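BWI-1=PROTEASE inhibitor/trypsin inhibitor (Fagopyrum esculentum, PDB 3RDY) inhibits trypsin and probably related serine proteases, as a buckwheat protein of the potato type I inhibitor family. Local coordinates at residues D56-V64 / V71-M79. Numbering follows the deposited sequence.
Sequences DLRCDRVWV and VVVDTPVVM
Arg61 takes hold of the chain's own C-terminal carboxylate on Met79 side-on, one nitrogen to each oxygen. Arg61 NE reaches Met79 O at 2.9 Å in a nearly straight bond (178°) that lies in the guanidinium plane and on a lone pair of the oxygen; Arg61 NH1 meets Met79 OXT at 2.8 Å, tilted somewhat from that plane. Arg61 begins extended, CG anti to the backbone N, then bends at chi3 (69°), which turns its head along the carboxylate while CD rests over one face of the Trp63 indole. NH1 serves both anions: with NH2 it also grips Asp56 end-on, both nitrogens on the single oxygen OD2. Met79 OXT also takes the backbone N-H of Arg58 at 2.9 Å, and Met79 N returns a bond to Arg61 O.

The side chains that meet farther along are apolar. The unbranched Met79 chain, bent at chi3, brings CE to 3.7 Å from Leu57 CD2, both residues being exposed. Branched Val62 divides its methyls, CG1 against Pro76 CB at 3.6 Å and CG2 against Val78 CG2, while Val64 CG1 packs on Val72 CG2; Ile35 of helix 28-38 touches Val62, Val64 and Pro76. One water accepts from Trp63 N and lies within hydrogen-bonding distance of Val77 O and Met79 O.

A leucine in place of Arg61 would probably leave the terminal carboxylate and Asp56 without their shared cation, backbone bonds remaining. The chemistry implies a C-terminus fastened by a salt bridge, backbone hydrogen bonds and valine-proline packing beside strand 61-66, which pairs in parallel with strand 43-48.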
loop_
_atom_site.group_PDB
_atom_site.type_symbol
_atom_site.label_atom_id
_atom_site.label_comp_id
_atom_site.label_asym_id
_atom_site.label_seq_id
_atom_site.Cartn_x
_atom_site.Cartn_y
_atom_site.Cartn_z
ATOM N N ASP A 56 3.357 -14.664 -0.140
ATOM C CA ASP A 56 4.279 -14.617 -1.284
ATOM C C ASP A 56 4.843 -13.217 -1.477
ATOM O O ASP A 56 4.402 -12.269 -0.825
ATOM C CB ASP A 56 3.663 -15.199 -2.583
ATOM C CG ASP A 56 2.298 -14.584 -2.960
ATOM O OD1 ASP A 56 1.550 -15.231 -3.723
ATOM O OD2 ASP A 56 1.953 -13.461 -2.524
ATOM N N LEU A 57 5.858 -13.094 -2.327
ATOM C CA LEU A 57 6.496 -11.807 -2.593
ATOM C C LEU A 57 6.229 -11.427 -4.026
ATOM O O LEU A 57 6.457 -12.241 -4.920
ATOM C CB LEU A 57 8.024 -11.903 -2.428
ATOM C CG LEU A 57 8.713 -11.906 -1.085
ATOM C CD1 LEU A 57 10.212 -12.047 -1.319
ATOM C CD2 LEU A 57 8.415 -10.626 -0.337
ATOM N N ARG A 58 5.775 -10.191 -4.252
ATOM C CA ARG A 58 5.494 -9.697 -5.585
ATOM C C ARG A 58 6.083 -8.321 -5.771
ATOM O O ARG A 58 6.312 -7.600 -4.796
ATOM C CB ARG A 58 3.970 -9.686 -5.834
ATOM C CG ARG A 58 3.312 -11.079 -5.730
ATOM C CD ARG A 58 1.816 -11.026 -6.067
ATOM N NE ARG A 58 1.585 -10.570 -7.450
ATOM C CZ ARG A 58 0.780 -11.176 -8.327
ATOM N NH1 ARG A 58 0.621 -10.683 -9.552
ATOM N NH2 ARG A 58 0.121 -12.267 -7.974
ATOM N N CYS A 59 6.334 -7.943 -7.023
ATOM C CA CYS A 59 6.823 -6.591 -7.312
ATOM C C CYS A 59 5.729 -5.668 -7.810
ATOM O O CYS A 59 5.998 -4.529 -8.114
ATOM C CB CYS A 59 7.959 -6.625 -8.354
ATOM S SG CYS A 59 9.474 -7.340 -7.657
ATOM N N ASP A 60 4.494 -6.173 -7.884
ATOM C CA ASP A 60 3.388 -5.443 -8.516
ATOM C C ASP A 60 2.215 -5.249 -7.541
ATOM O O ASP A 60 1.079 -5.010 -7.953
ATOM C CB ASP A 60 2.902 -6.191 -9.780
ATOM C CG ASP A 60 2.407 -7.611 -9.489
ATOM O OD1 ASP A 60 2.383 -8.026 -8.312
ATOM O OD2 ASP A 60 2.036 -8.342 -10.444
ATOM N N ARG A 61 2.499 -5.319 -6.242
ATOM C CA ARG A 61 1.403 -5.312 -5.266
ATOM C C ARG A 61 1.814 -4.477 -4.063
ATOM O O ARG A 61 2.916 -4.629 -3.565
ATOM C CB ARG A 61 1.131 -6.744 -4.815
ATOM C CG ARG A 61 0.104 -6.870 -3.648
ATOM C CD ARG A 61 -0.197 -8.335 -3.304
ATOM N NE ARG A 61 0.980 -8.970 -2.704
ATOM C CZ ARG A 61 1.168 -10.279 -2.586
ATOM N NH1 ARG A 61 2.287 -10.733 -2.034
ATOM N NH2 ARG A 61 0.226 -11.141 -2.964
ATOM N N VAL A 62 0.906 -3.628 -3.588
ATOM C CA VAL A 62 1.146 -2.826 -2.396
ATOM C C VAL A 62 -0.102 -2.924 -1.502
ATOM O O VAL A 62 -1.160 -2.380 -1.841
ATOM C CB VAL A 62 1.398 -1.327 -2.720
ATOM C CG1 VAL A 62 1.525 -0.512 -1.429
ATOM C CG2 VAL A 62 2.683 -1.115 -3.558
ATOM N N TRP A 63 0.017 -3.620 -0.381
ATOM C CA TRP A 63 -1.082 -3.660 0.597
ATOM C C TRP A 63 -1.163 -2.308 1.275
ATOM O O TRP A 63 -0.148 -1.759 1.703
ATOM C CB TRP A 63 -0.840 -4.722 1.677
ATOM C CG TRP A 63 -0.709 -6.126 1.171
ATOM C CD1 TRP A 63 0.399 -6.926 1.250
ATOM C CD2 TRP A 63 -1.711 -6.889 0.489
ATOM N NE1 TRP A 63 0.143 -8.146 0.664
ATOM C CE2 TRP A 63 -1.146 -8.154 0.197
ATOM C CE3 TRP A 63 -3.041 -6.637 0.124
ATOM C CZ2 TRP A 63 -1.863 -9.157 -0.469
ATOM C CZ3 TRP A 63 -3.748 -7.637 -0.538
ATOM C CH2 TRP A 63 -3.154 -8.882 -0.817
ATOM N N VAL A 64 -2.376 -1.795 1.409
ATOM C CA VAL A 64 -2.610 -0.508 2.045
ATOM C C VAL A 64 -3.541 -0.734 3.231
ATOM O O VAL A 64 -4.760 -0.851 3.066
ATOM C CB VAL A 64 -3.189 0.526 1.009
ATOM C CG1 VAL A 64 -3.545 1.867 1.668
ATOM C CG2 VAL A 64 -2.172 0.756 -0.135
ATOM N N VAL A 71 -8.237 5.238 7.434
ATOM C CA VAL A 71 -6.959 5.932 7.317
ATOM C C VAL A 71 -5.780 4.952 7.377
ATOM O O VAL A 71 -5.765 4.026 8.200
ATOM C CB VAL A 71 -6.823 7.011 8.392
ATOM C CG1 VAL A 71 -5.390 7.604 8.401
ATOM C CG2 VAL A 71 -7.909 8.121 8.157
ATOM N N VAL A 72 -4.780 5.185 6.532
ATOM C CA VAL A 72 -3.597 4.311 6.486
ATOM C C VAL A 72 -2.853 4.282 7.827
ATOM O O VAL A 72 -2.481 5.327 8.371
ATOM C CB VAL A 72 -2.621 4.749 5.367
ATOM C CG1 VAL A 72 -1.388 3.848 5.327
ATOM C CG2 VAL A 72 -3.339 4.781 4.002
ATOM N N VAL A 73 -2.630 3.077 8.359
ATOM C CA VAL A 73 -1.947 2.964 9.648
ATOM C C VAL A 73 -0.634 2.206 9.597
ATOM O O VAL A 73 0.143 2.293 10.544
ATOM C CB VAL A 73 -2.828 2.273 10.723
ATOM C CG1 VAL A 73 -3.924 3.202 11.166
ATOM C CG2 VAL A 73 -3.366 0.964 10.191
ATOM N N ASP A 74 -0.405 1.427 8.536
ATOM C CA ASP A 74 0.890 0.779 8.318
ATOM C C ASP A 74 1.553 1.381 7.089
ATOM O O ASP A 74 0.868 1.757 6.140
ATOM C CB ASP A 74 0.723 -0.724 8.070
ATOM C CG ASP A 74 0.150 -1.446 9.266
ATOM O OD1 ASP A 74 -0.594 -2.432 9.089
ATOM O OD2 ASP A 74 0.449 -1.020 10.388
ATOM N N THR A 75 2.880 1.441 7.091
ATOM C CA THR A 75 3.614 1.938 5.923
ATOM C C THR A 75 3.367 1.049 4.704
ATOM O O THR A 75 3.730 -0.138 4.724
ATOM C CB THR A 75 5.133 1.964 6.177
ATOM O OG1 THR A 75 5.415 2.850 7.268
ATOM C CG2 THR A 75 5.860 2.476 4.903
ATOM N N PRO A 76 2.760 1.607 3.628
ATOM C CA PRO A 76 2.580 0.758 2.439
ATOM C C PRO A 76 3.944 0.460 1.789
ATOM O O PRO A 76 4.787 1.361 1.665
ATOM C CB PRO A 76 1.686 1.608 1.514
ATOM C CG PRO A 76 1.006 2.611 2.443
ATOM C CD PRO A 76 2.051 2.899 3.511
ATOM N N VAL A 77 4.149 -0.796 1.405
ATOM C CA VAL A 77 5.375 -1.217 0.744
ATOM C C VAL A 77 5.051 -2.174 -0.404
ATOM O O VAL A 77 3.998 -2.805 -0.427
ATOM C CB VAL A 77 6.367 -1.896 1.723
ATOM C CG1 VAL A 77 6.746 -0.927 2.899
ATOM C CG2 VAL A 77 5.805 -3.195 2.224
ATOM N N VAL A 78 5.945 -2.267 -1.372
ATOM C CA VAL A 78 5.772 -3.262 -2.429
ATOM C C VAL A 78 6.131 -4.627 -1.865
ATOM O O VAL A 78 7.248 -4.849 -1.412
ATOM C CB VAL A 78 6.640 -2.959 -3.655
ATOM C CG1 VAL A 78 6.469 -4.048 -4.689
ATOM C CG2 VAL A 78 6.260 -1.586 -4.249
ATOM N N MET A 79 5.170 -5.546 -1.876
ATOM C CA MET A 79 5.397 -6.878 -1.338
ATOM C C MET A 79 4.232 -7.761 -1.721
ATOM O O MET A 79 3.079 -7.299 -1.678
ATOM C CB MET A 79 5.551 -6.840 0.190
ATOM C CG MET A 79 5.622 -8.233 0.805
ATOM S SD MET A 79 6.299 -8.254 2.469
ATOM C CE MET A 79 8.003 -7.867 2.072
ATOM O OXT MET A 79 4.412 -8.934 -2.052
HETATM O O HOH W 1 2.250 -2.881 2.218
HETATM O O HOH W 2 2.475 -5.039 -0.062
HETATM O O HOH W 3 -0.111 -0.355 4.549
#